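HTH-type transcriptional regulator mcbR (Escherichia coli UMEA 3718-1, PDB 4P9F) represses expression of McbA by binding to its promoter region, which prevents colanic acid overproduction and mucoidy, and is important for biofilm formation. Local coordinates at residues A[112-117]-A[174-179]; A[14-19]-A[128-133]; A[82-87]-A[200-205]. One frame throughout, in Å; residues are numbered along the deposited sequence.

How the contacts relate
The chain starts in the GntR-type DNA-binding domain, where residues 14-19 form the end of helix 6-19. Contact 2 joins them to helix 122-138 and closes a loop of 108 residues, bridging the DNA-binding and FCD domains. Inside that loop begins helix 73-95, which contact 3 ties to helix 191-210, so contacts 2 and 3 cross. Contact 1, between helix 100-119 and the start of helix 177-187, also crosses contact 2 but is nested within the loop of contact 3. Direct bonds join the sites: Arg133 of contact 2 forms a salt bridge with Glu87 of contact 3, and Tyr179 of contact 1 is hydrogen-bonded to Asn205 of contact 3.

Contact 1: residues A[112-117]-A[174-179]; sequences KLQQAQ and EHIENY
Leu113 carries CG trans to its backbone N (chi1 -175°), while Tyr179 turns its ring away from its own carbonyl carbon, beside N (chi1 -72°); together these rotations set Leu113 CD2 over one face of the phenol. The methyl lies 3.9 Å from the ring centroid of Tyr179 and 8° off the normal, a CH-pi contact centred on the ring. The same methyl grazes Ile176 CG1, at 4.3 Å.

Next to this pair, the side chains of Gln114 and Ile176 run roughly perpendicular to each other. The glutamine chain folds at chi2, bringing OE1 within 3.4 Å of Ile176 CD1, and Gln114 CB is 3.5 Å from that same CD1 atom, so CD1 lies against both CB and the amide oxygen of Gln114, in van der Waals contact only.

Both segments belong to the all-helical FCD domain: helix 100-119 packs here against the first turn of helix 177-187 and the residues leading into it. The closest CA atoms, those of Gln114 and Ile176, are 7.1 Å apart, a close backbone approach. Leu113 also touches Val128 of helix 122-138, and Tyr179 packs on Ile201 of helix 191-210.

Contact 2: residues A[14-19]-A[128-133]; sequences LKHQLS and VNRLFR
His16 and Arg130 make most of this contact through an edge-on-face meeting of two flat groups. The imidazole edge is directed at one face of the guanidinium, and the two planes stand 89° apart. His16 CD2 lies 3.3 Å from Arg130 NH2 and 3.6 Å from Arg130 CZ; measured perpendicular to the guanidinium it is 3.2 Å above the plane, displaced toward the rim. From the histidine's side, NH2 sits near the ring plane at the edge. After an extended start through chi1 and chi2, the chain of Arg130 bends at chi3 (66°), which turns its guanidinium across the end of the imidazole.

The polar interactions that fix these groups run through a third residue. Asn127 OD1 is hydrogen-bonded both to His16 NE2 and to Arg130 NH2, so one amide oxygen bridges the two domains and would keep imidazole and guanidinium together. Within the N-terminal helix, Ser19 OG donates to Lys15 O over 2.7 Å. That oxygen also accepts from Ser19 N, and the two donors reach it from opposite faces of the carbonyl plane.

Beyond the flat groups there is only a loose van der Waals approach, Ser19 CB to Arg130 CD at 4.4 Å, and the nearest CA atoms, of Ser19 and Arg130, remain 8.7 Å apart. With 112 Å² buried in all, the two helices meet through side chains, chiefly the ends of His16 and Arg130.

The centre of the contact lies about 4 Å from the centre of the chain, where helix 6-19 of the DNA-binding domain runs up to helix 122-138 of the FCD domain. Helix 143-156 lines the same junction: Ser19 and Lys15 rest on Val154 and Arg130 on Trp153, while Leu18 packs on Val68, just beyond strand 65-67.

Contact 3: residues A[82-87]-A[200-205]; sequences IRYELE and EIMQQN
Selenomethionine at position 202 reaches across to three residues of segment 82-87, on helix 73-95, and its conformation decides which atom meets which. CG lies opposite the carbonyl carbon, the chain then runs straight through chi2, and a final bend at chi3 (-71°) separates the roles of SE and CE. The terminal methyl goes to Tyr84, whose CG is anti to the backbone N, with Met202 CE 3.5 Å from Tyr84 CD1 and 4.0 Å from Tyr84 CE1. Selenium stays with the charged pair: Met202 SE is 4.0 Å from both Arg83 NH1 and Glu87 OE1.

These partners lie in the buried interface between two antiparallel helices of the FCD helical bundle. The segment axes approach to 11.5 Å at 156°, a wide separation consistent with long side chains filling the interface. Leu86 of the first helix packs against Leu86 of the second subunit, so the helix also takes part in the dimer contact.

Arg83 takes the chi1 position that wedges CG over its own backbone (73°); its straight chain then runs antiparallel to that of Met202. One turn later Glu87 reaches out on an extended chain, and Arg83 NH1 donates to Glu87 OE2 over 2.8 Å, forming a salt bridge. The acceptor is near the guanidinium plane, while NH1 comes from the syn side but tilted out of the carboxylate plane. Further bonds grip the buried carboxylate: Glu87 OE1 also takes Tyr137 OH, and Glu87 OE2 takes Trp153 NE1. With two arginines beside it, this group is probably ionised, and its charge would offset the closeness of Arg83 NH1 and Arg133 NH1.

Contact 1: residues A[112-117]-A[174-179]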
loop_
_atom_site.group_PDB
_atom_site.type_symbol
_atom_site.label_atom_id
_atom_site.label_comp_id
_atom_site.label_asym_id
_atom_site.label_seq_id
_atom_site.Cartn_x
_atom_site.Cartn_y
_atom_site.Cartn_z
ATOM N N LYS A 112 26.877 -10.484 -4.190
ATOM C CA LYS A 112 26.795 -10.185 -2.759
ATOM C C LYS A 112 25.917 -11.219 -2.063
ATOM O O LYS A 112 26.250 -11.715 -0.979
ATOM C CB LYS A 112 26.215 -8.791 -2.524
ATOM C CG LYS A 112 27.104 -7.646 -2.980
ATOM C CD LYS A 112 28.453 -7.680 -2.326
ATOM C CE LYS A 112 29.299 -6.506 -2.813
ATOM N NZ LYS A 112 30.588 -6.396 -2.076
ATOM N N LEU A 113 24.799 -11.565 -2.707
ATOM C CA LEU A 113 23.864 -12.526 -2.127
ATOM C C LEU A 113 24.517 -13.893 -1.946
ATOM O O LEU A 113 24.394 -14.510 -0.886
ATOM C CB LEU A 113 22.600 -12.657 -3.001
ATOM C CG LEU A 113 21.482 -13.539 -2.449
ATOM C CD1 LEU A 113 21.030 -13.045 -1.067
ATOM C CD2 LEU A 113 20.285 -13.653 -3.419
ATOM N N GLN A 114 25.227 -14.361 -2.972
ATOM C CA GLN A 114 25.918 -15.643 -2.882
ATOM C C GLN A 114 26.953 -15.624 -1.757
ATOM O O GLN A 114 27.061 -16.577 -0.976
ATOM C CB GLN A 114 26.591 -15.983 -4.221
ATOM C CG GLN A 114 27.555 -17.168 -4.177
ATOM C CD GLN A 114 26.869 -18.488 -3.850
ATOM O OE1 GLN A 114 25.781 -18.783 -4.352
ATOM N NE2 GLN A 114 27.508 -19.292 -3.007
ATOM N N GLN A 115 27.698 -14.528 -1.672
ATOM C CA GLN A 115 28.719 -14.379 -0.637
ATOM C C GLN A 115 28.055 -14.445 0.720
ATOM O O GLN A 115 28.573 -15.075 1.637
ATOM C CB GLN A 115 29.489 -13.072 -0.804
ATOM C CG GLN A 115 30.307 -13.002 -2.077
ATOM C CD GLN A 115 30.818 -11.606 -2.340
ATOM O OE1 GLN A 115 30.817 -10.753 -1.448
ATOM N NE2 GLN A 115 31.247 -11.355 -3.569
ATOM N N ALA A 116 26.902 -13.789 0.836
ATOM C CA ALA A 116 26.162 -13.786 2.091
ATOM C C ALA A 116 25.756 -15.201 2.505
ATOM O O ALA A 116 25.869 -15.556 3.675
ATOM C CB ALA A 116 24.921 -12.879 1.983
ATOM N N GLN A 117 25.286 -16.004 1.555
ATOM C CA GLN A 117 24.892 -17.385 1.849
ATOM C C GLN A 117 26.107 -18.273 2.195
ATOM O O GLN A 117 26.026 -19.154 3.063
ATOM C CB GLN A 117 24.100 -17.972 0.671
ATOM C CG GLN A 117 23.502 -19.353 0.941
ATOM C CD GLN A 117 24.508 -20.477 0.690
ATOM O OE1 GLN A 117 25.409 -20.338 -0.138
ATOM N NE2 GLN A 117 24.380 -21.573 1.426
ATOM N N GLU A 174 20.680 -23.723 -2.900
ATOM C CA GLU A 174 20.043 -23.931 -4.191
ATOM C C GLU A 174 19.025 -22.838 -4.533
ATOM O O GLU A 174 18.637 -22.672 -5.690
ATOM C CB GLU A 174 19.368 -25.299 -4.189
ATOM C CG GLU A 174 19.001 -25.829 -5.550
ATOM C CD GLU A 174 18.594 -27.289 -5.503
ATOM O OE1 GLU A 174 17.937 -27.742 -6.454
ATOM O OE2 GLU A 174 18.932 -27.982 -4.517
ATOM N N HIS A 175 18.643 -22.064 -3.525
ATOM C CA HIS A 175 17.647 -21.002 -3.669
ATOM C C HIS A 175 18.161 -19.816 -4.501
ATOM O O HIS A 175 17.383 -18.968 -4.937
ATOM C CB HIS A 175 17.210 -20.525 -2.277
ATOM C CG HIS A 175 16.361 -21.518 -1.539
ATOM N ND1 HIS A 175 16.848 -22.746 -1.129
ATOM C CD2 HIS A 175 15.082 -21.462 -1.118
ATOM C CE1 HIS A 175 15.892 -23.406 -0.507
ATOM N NE2 HIS A 175 14.808 -22.655 -0.481
ATOM N N ILE A 176 19.476 -19.733 -4.692
ATOM C CA ILE A 176 20.040 -18.619 -5.449
ATOM C C ILE A 176 19.921 -18.834 -6.963
ATOM O O ILE A 176 20.040 -17.887 -7.735
ATOM C CB ILE A 176 21.514 -18.365 -5.076
ATOM C CG1 ILE A 176 21.929 -16.978 -5.566
ATOM C CG2 ILE A 176 22.419 -19.485 -5.596
ATOM C CD1 ILE A 176 23.301 -16.588 -5.162
ATOM N N GLU A 177 19.632 -20.060 -7.385
ATOM C CA GLU A 177 19.549 -20.346 -8.808
ATOM C C GLU A 177 18.359 -19.611 -9.434
ATOM O O GLU A 177 18.452 -19.122 -10.562
ATOM C CB GLU A 177 19.449 -21.845 -9.063
ATOM C CG GLU A 177 20.798 -22.528 -9.125
ATOM C CD GLU A 177 21.757 -21.846 -10.091
ATOM O OE1 GLU A 177 21.498 -21.855 -11.314
ATOM O OE2 GLU A 177 22.771 -21.293 -9.625
ATOM N N ASN A 178 17.245 -19.532 -8.712
ATOM C CA ASN A 178 16.104 -18.780 -9.216
ATOM C C ASN A 178 16.417 -17.304 -9.441
ATOM O O ASN A 178 15.832 -16.683 -10.329
ATOM C CB ASN A 178 14.898 -18.922 -8.275
ATOM C CG ASN A 178 14.138 -20.232 -8.485
ATOM O OD1 ASN A 178 14.064 -20.753 -9.600
ATOM N ND2 ASN A 178 13.565 -20.763 -7.412
ATOM N N TYR A 179 17.355 -16.757 -8.670
ATOM C CA TYR A 179 17.767 -15.361 -8.824
ATOM C C TYR A 179 18.594 -15.195 -10.105
ATOM O O TYR A 179 18.404 -14.231 -10.850
ATOM C CB TYR A 179 18.563 -14.890 -7.602
ATOM C CG TYR A 179 17.722 -14.684 -6.358
ATOM C CD1 TYR A 179 17.364 -15.767 -5.563
ATOM C CD2 TYR A 179 17.288 -13.422 -5.975
ATOM C CE1 TYR A 179 16.593 -15.603 -4.430
ATOM C CE2 TYR A 179 16.511 -13.246 -4.829
ATOM C CZ TYR A 179 16.171 -14.348 -4.067
ATOM O OH TYR A 179 15.405 -14.212 -2.926
#

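Contact 2: residues A[14-19]-A[128-133]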
loop_
_atom_site.group_PDB
_atom_site.type_symbol
_atom_site.label_atom_id
_atom_site.label_comp_id
_atom_site.label_asym_id
_atom_site.label_seq_id
_atom_site.Cartn_x
_atom_site.Cartn_y
_atom_site.Cartn_z
ATOM N N LEU A 14 13.930 2.006 11.341
ATOM C CA LEU A 14 12.943 1.099 11.913
ATOM C C LEU A 14 12.224 0.288 10.816
ATOM O O LEU A 14 11.939 -0.889 11.003
ATOM C CB LEU A 14 11.907 1.861 12.736
ATOM C CG LEU A 14 12.396 2.424 14.073
ATOM C CD1 LEU A 14 11.377 3.390 14.647
ATOM C CD2 LEU A 14 12.708 1.285 15.047
ATOM N N LYS A 15 11.900 0.918 9.690
ATOM C CA LYS A 15 11.308 0.169 8.563
ATOM C C LYS A 15 12.251 -0.941 8.113
ATOM O O LYS A 15 11.832 -2.077 7.863
ATOM C CB LYS A 15 10.998 1.098 7.400
ATOM C CG LYS A 15 9.774 2.004 7.610
ATOM C CD LYS A 15 9.537 2.892 6.357
ATOM C CE LYS A 15 8.256 3.743 6.482
ATOM N NZ LYS A 15 7.997 4.623 5.268
ATOM N N HIS A 16 13.536 -0.605 8.036
ATOM C CA HIS A 16 14.552 -1.563 7.617
ATOM C C HIS A 16 14.645 -2.723 8.609
ATOM O O HIS A 16 14.596 -3.883 8.212
ATOM C CB HIS A 16 15.912 -0.862 7.456
ATOM C CG HIS A 16 16.987 -1.756 6.917
ATOM N ND1 HIS A 16 17.866 -2.433 7.731
ATOM C CD2 HIS A 16 17.265 -2.159 5.652
ATOM C CE1 HIS A 16 18.680 -3.171 6.990
ATOM N NE2 HIS A 16 18.331 -3.024 5.726
ATOM N N GLN A 17 14.728 -2.401 9.900
ATOM C CA GLN A 17 14.781 -3.404 10.963
ATOM C C GLN A 17 13.554 -4.324 10.935
ATOM O O GLN A 17 13.685 -5.537 11.029
ATOM C CB GLN A 17 14.843 -2.721 12.338
ATOM C CG GLN A 17 16.102 -1.921 12.585
ATOM C CD GLN A 17 17.341 -2.783 12.544
ATOM O OE1 GLN A 17 18.245 -2.553 11.741
ATOM N NE2 GLN A 17 17.399 -3.775 13.422
ATOM N N LEU A 18 12.370 -3.731 10.773
ATOM C CA LEU A 18 11.129 -4.508 10.683
ATOM C C LEU A 18 11.172 -5.418 9.465
ATOM O O LEU A 18 10.944 -6.613 9.590
ATOM C CB LEU A 18 9.904 -3.589 10.631
ATOM C CG LEU A 18 9.500 -2.926 11.955
ATOM C CD1 LEU A 18 8.509 -1.798 11.696
ATOM C CD2 LEU A 18 8.889 -3.949 12.945
ATOM N N SER A 19 11.547 -4.859 8.315
ATOM C CA SER A 19 11.569 -5.561 7.033
ATOM C C SER A 19 12.489 -6.783 6.977
ATOM O O SER A 19 12.155 -7.783 6.321
ATOM C CB SER A 19 12.002 -4.609 5.917
ATOM O OG SER A 19 11.050 -3.579 5.759
ATOM N N VAL A 128 20.192 -8.279 1.106
ATOM C CA VAL A 128 20.572 -8.234 -0.300
ATOM C C VAL A 128 19.396 -8.694 -1.193
ATOM O O VAL A 128 19.183 -8.120 -2.260
ATOM C CB VAL A 128 21.846 -9.078 -0.580
ATOM C CG1 VAL A 128 22.152 -9.103 -2.063
ATOM C CG2 VAL A 128 23.041 -8.483 0.166
ATOM N N ASN A 129 18.626 -9.698 -0.762
ATOM C CA ASN A 129 17.431 -10.102 -1.523
ATOM C C ASN A 129 16.477 -8.919 -1.725
ATOM O O ASN A 129 15.994 -8.665 -2.836
ATOM C CB ASN A 129 16.711 -11.262 -0.821
ATOM C CG ASN A 129 15.259 -11.418 -1.262
ATOM O OD1 ASN A 129 14.344 -11.081 -0.525
ATOM N ND2 ASN A 129 15.047 -11.904 -2.468
ATOM N N ARG A 130 16.265 -8.179 -0.644
ATOM C CA ARG A 130 15.477 -6.949 -0.637
ATOM C C ARG A 130 16.025 -5.904 -1.608
ATOM O O ARG A 130 15.293 -5.377 -2.448
ATOM C CB ARG A 130 15.452 -6.394 0.796
ATOM C CG ARG A 130 14.478 -5.273 1.086
ATOM C CD ARG A 130 14.749 -4.727 2.493
ATOM N NE ARG A 130 16.070 -4.084 2.564
ATOM C CZ ARG A 130 16.319 -2.824 2.225
ATOM N NH1 ARG A 130 15.351 -2.052 1.745
ATOM N NH2 ARG A 130 17.548 -2.347 2.331
ATOM N N LEU A 131 17.324 -5.634 -1.498
ATOM C CA LEU A 131 17.985 -4.624 -2.317
ATOM C C LEU A 131 17.940 -5.005 -3.795
ATOM O O LEU A 131 17.771 -4.161 -4.671
ATOM C CB LEU A 131 19.435 -4.465 -1.863
ATOM C CG LEU A 131 19.670 -3.672 -0.578
ATOM C CD1 LEU A 131 21.156 -3.591 -0.277
ATOM C CD2 LEU A 131 19.041 -2.285 -0.645
ATOM N N PHE A 132 18.109 -6.292 -4.061
ATOM C CA PHE A 132 18.075 -6.819 -5.415
ATOM C C PHE A 132 16.694 -6.598 -6.040
ATOM O O PHE A 132 16.570 -6.028 -7.128
ATOM C CB PHE A 132 18.443 -8.309 -5.394
ATOM C CG PHE A 132 18.366 -8.997 -6.739
ATOM C CD1 PHE A 132 19.403 -8.878 -7.660
ATOM C CD2 PHE A 132 17.271 -9.785 -7.066
ATOM C CE1 PHE A 132 19.344 -9.515 -8.896
ATOM C CE2 PHE A 132 17.202 -10.441 -8.304
ATOM C CZ PHE A 132 18.239 -10.301 -9.220
ATOM N N ARG A 133 15.647 -7.033 -5.350
ATOM C CA ARG A 133 14.317 -6.906 -5.932
ATOM C C ARG A 133 13.894 -5.437 -6.043
ATOM O O ARG A 133 13.291 -5.028 -7.030
ATOM C CB ARG A 133 13.271 -7.683 -5.125
ATOM C CG ARG A 133 13.185 -9.182 -5.474
ATOM C CD ARG A 133 11.967 -9.809 -4.782
ATOM N NE ARG A 133 12.282 -10.874 -3.847
ATOM C CZ ARG A 133 11.367 -11.475 -3.098
ATOM N NH1 ARG A 133 10.100 -11.099 -3.190
ATOM N NH2 ARG A 133 11.715 -12.444 -2.259
#

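Contact 3: residues A[82-87]-A[200-205]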
loop_
_atom_site.group_PDB
_atom_site.type_symbol
_atom_site.label_atom_id
_atom_site.label_comp_id
_atom_site.label_asym_id
_atom_site.label_seq_id
_atom_site.Cartn_x
_atom_site.Cartn_y
_atom_site.Cartn_z
ATOM N N ILE A 82 -1.410 -10.029 -1.671
ATOM C CA ILE A 82 -1.367 -8.662 -2.168
ATOM C C ILE A 82 -0.046 -8.385 -2.883
ATOM O O ILE A 82 -0.025 -7.905 -4.014
ATOM C CB ILE A 82 -1.553 -7.623 -1.036
ATOM C CG1 ILE A 82 -2.894 -7.828 -0.315
ATOM C CG2 ILE A 82 -1.486 -6.199 -1.613
ATOM C CD1 ILE A 82 -3.028 -7.039 0.991
ATOM N N ARG A 83 1.064 -8.700 -2.240
ATOM C CA ARG A 83 2.345 -8.342 -2.824
ATOM C C ARG A 83 2.668 -9.199 -4.042
ATOM O O ARG A 83 3.449 -8.797 -4.898
ATOM C CB ARG A 83 3.441 -8.465 -1.789
ATOM C CG ARG A 83 3.803 -9.892 -1.454
ATOM C CD ARG A 83 4.803 -9.875 -0.322
ATOM N NE ARG A 83 5.311 -11.205 0.012
ATOM C CZ ARG A 83 6.453 -11.708 -0.436
ATOM N NH1 ARG A 83 7.236 -10.995 -1.251
ATOM N NH2 ARG A 83 6.820 -12.918 -0.046
ATOM N N TYR A 84 2.080 -10.380 -4.106
ATOM C CA TYR A 84 2.235 -11.218 -5.285
ATOM C C TYR A 84 1.871 -10.425 -6.535
ATOM O O TYR A 84 2.695 -10.282 -7.434
ATOM C CB TYR A 84 1.369 -12.467 -5.172
ATOM C CG TYR A 84 1.451 -13.401 -6.363
ATOM C CD1 TYR A 84 2.454 -14.364 -6.462
ATOM C CD2 TYR A 84 0.518 -13.320 -7.384
ATOM C CE1 TYR A 84 2.511 -15.230 -7.566
ATOM C CE2 TYR A 84 0.564 -14.174 -8.478
ATOM C CZ TYR A 84 1.558 -15.128 -8.565
ATOM O OH TYR A 84 1.585 -15.959 -9.664
ATOM N N GLU A 85 0.666 -9.855 -6.563
ATOM C CA GLU A 85 0.240 -9.067 -7.717
ATOM C C GLU A 85 1.101 -7.842 -7.942
ATOM O O GLU A 85 1.446 -7.536 -9.081
ATOM C CB GLU A 85 -1.225 -8.644 -7.593
ATOM C CG GLU A 85 -2.170 -9.808 -7.467
ATOM C CD GLU A 85 -2.183 -10.696 -8.708
ATOM O OE1 GLU A 85 -1.899 -10.192 -9.819
ATOM O OE2 GLU A 85 -2.491 -11.897 -8.572
ATOM N N LEU A 86 1.453 -7.140 -6.866
ATOM C CA LEU A 86 2.184 -5.885 -7.014
ATOM C C LEU A 86 3.608 -6.097 -7.504
ATOM O O LEU A 86 4.091 -5.347 -8.357
ATOM C CB LEU A 86 2.209 -5.127 -5.689
ATOM C CG LEU A 86 0.821 -4.722 -5.166
ATOM C CD1 LEU A 86 0.895 -3.853 -3.891
ATOM C CD2 LEU A 86 -0.016 -4.033 -6.262
ATOM N N GLU A 87 4.283 -7.114 -6.971
ATOM C CA GLU A 87 5.674 -7.360 -7.330
ATOM C C GLU A 87 5.802 -7.910 -8.766
ATOM O O GLU A 87 6.722 -7.545 -9.492
ATOM C CB GLU A 87 6.321 -8.313 -6.308
ATOM C CG GLU A 87 6.463 -7.665 -4.902
ATOM C CD GLU A 87 7.317 -8.487 -3.932
ATOM O OE1 GLU A 87 8.401 -8.964 -4.321
ATOM O OE2 GLU A 87 6.895 -8.662 -2.787
ATOM N N GLU A 200 8.405 -18.030 -8.590
ATOM C CA GLU A 200 9.119 -19.175 -8.030
ATOM C C GLU A 200 9.935 -18.755 -6.802
ATOM O O GLU A 200 9.981 -19.466 -5.793
ATOM C CB GLU A 200 10.041 -19.806 -9.094
ATOM C CG GLU A 200 9.339 -20.627 -10.199
ATOM C CD GLU A 200 9.069 -22.082 -9.819
ATOM O OE1 GLU A 200 10.041 -22.805 -9.515
ATOM O OE2 GLU A 200 7.901 -22.521 -9.861
ATOM N N ILE A 201 10.587 -17.597 -6.896
ATOM C CA ILE A 201 11.372 -17.058 -5.777
ATOM C C ILE A 201 10.486 -16.852 -4.561
ATOM O O ILE A 201 10.826 -17.252 -3.441
ATOM C CB ILE A 201 12.063 -15.724 -6.164
ATOM C CG1 ILE A 201 13.198 -16.002 -7.165
ATOM C CG2 ILE A 201 12.620 -15.002 -4.922
ATOM C CD1 ILE A 201 13.812 -14.766 -7.751
HETATM N N MSE A 202 9.341 -16.231 -4.787
HETATM C CA MSE A 202 8.425 -15.943 -3.706
HETATM C C MSE A 202 7.868 -17.224 -3.114
HETATM O O MSE A 202 7.829 -17.370 -1.896
HETATM C CB MSE A 202 7.298 -15.022 -4.187
HETATM C CG MSE A 202 7.780 -13.586 -4.514
HETATM SE SE MSE A 202 6.295 -12.332 -4.891
HETATM C CE MSE A 202 5.705 -12.992 -6.618
ATOM N N GLN A 203 7.482 -18.169 -3.966
ATOM C CA GLN A 203 6.935 -19.442 -3.487
ATOM C C GLN A 203 7.914 -20.185 -2.579
ATOM O O GLN A 203 7.540 -20.638 -1.487
ATOM C CB GLN A 203 6.543 -20.349 -4.657
ATOM C CG GLN A 203 5.211 -20.015 -5.266
ATOM C CD GLN A 203 4.873 -20.904 -6.441
ATOM O OE1 GLN A 203 5.445 -21.987 -6.607
ATOM N NE2 GLN A 203 3.945 -20.448 -7.272
ATOM N N GLN A 204 9.169 -20.286 -3.007
ATOM C CA GLN A 204 10.155 -21.014 -2.211
ATOM C C GLN A 204 10.491 -20.271 -0.901
ATOM O O GLN A 204 10.703 -20.910 0.132
ATOM C CB GLN A 204 11.428 -21.279 -3.030
ATOM C CG GLN A 204 12.275 -20.040 -3.347
ATOM C CD GLN A 204 13.523 -20.348 -4.185
ATOM O OE1 GLN A 204 13.649 -21.429 -4.765
ATOM N NE2 GLN A 204 14.452 -19.394 -4.236
ATOM N N ASN A 205 10.504 -18.936 -0.923
ATOM C CA ASN A 205 10.852 -18.175 0.281
ATOM C C ASN A 205 9.714 -18.215 1.312
ATOM O O ASN A 205 9.943 -18.346 2.522
ATOM C CB ASN A 205 11.225 -16.714 -0.069
ATOM C CG ASN A 205 12.560 -16.612 -0.821
ATOM O OD1 ASN A 205 13.317 -17.576 -0.890
ATOM N ND2 ASN A 205 12.862 -15.433 -1.351
#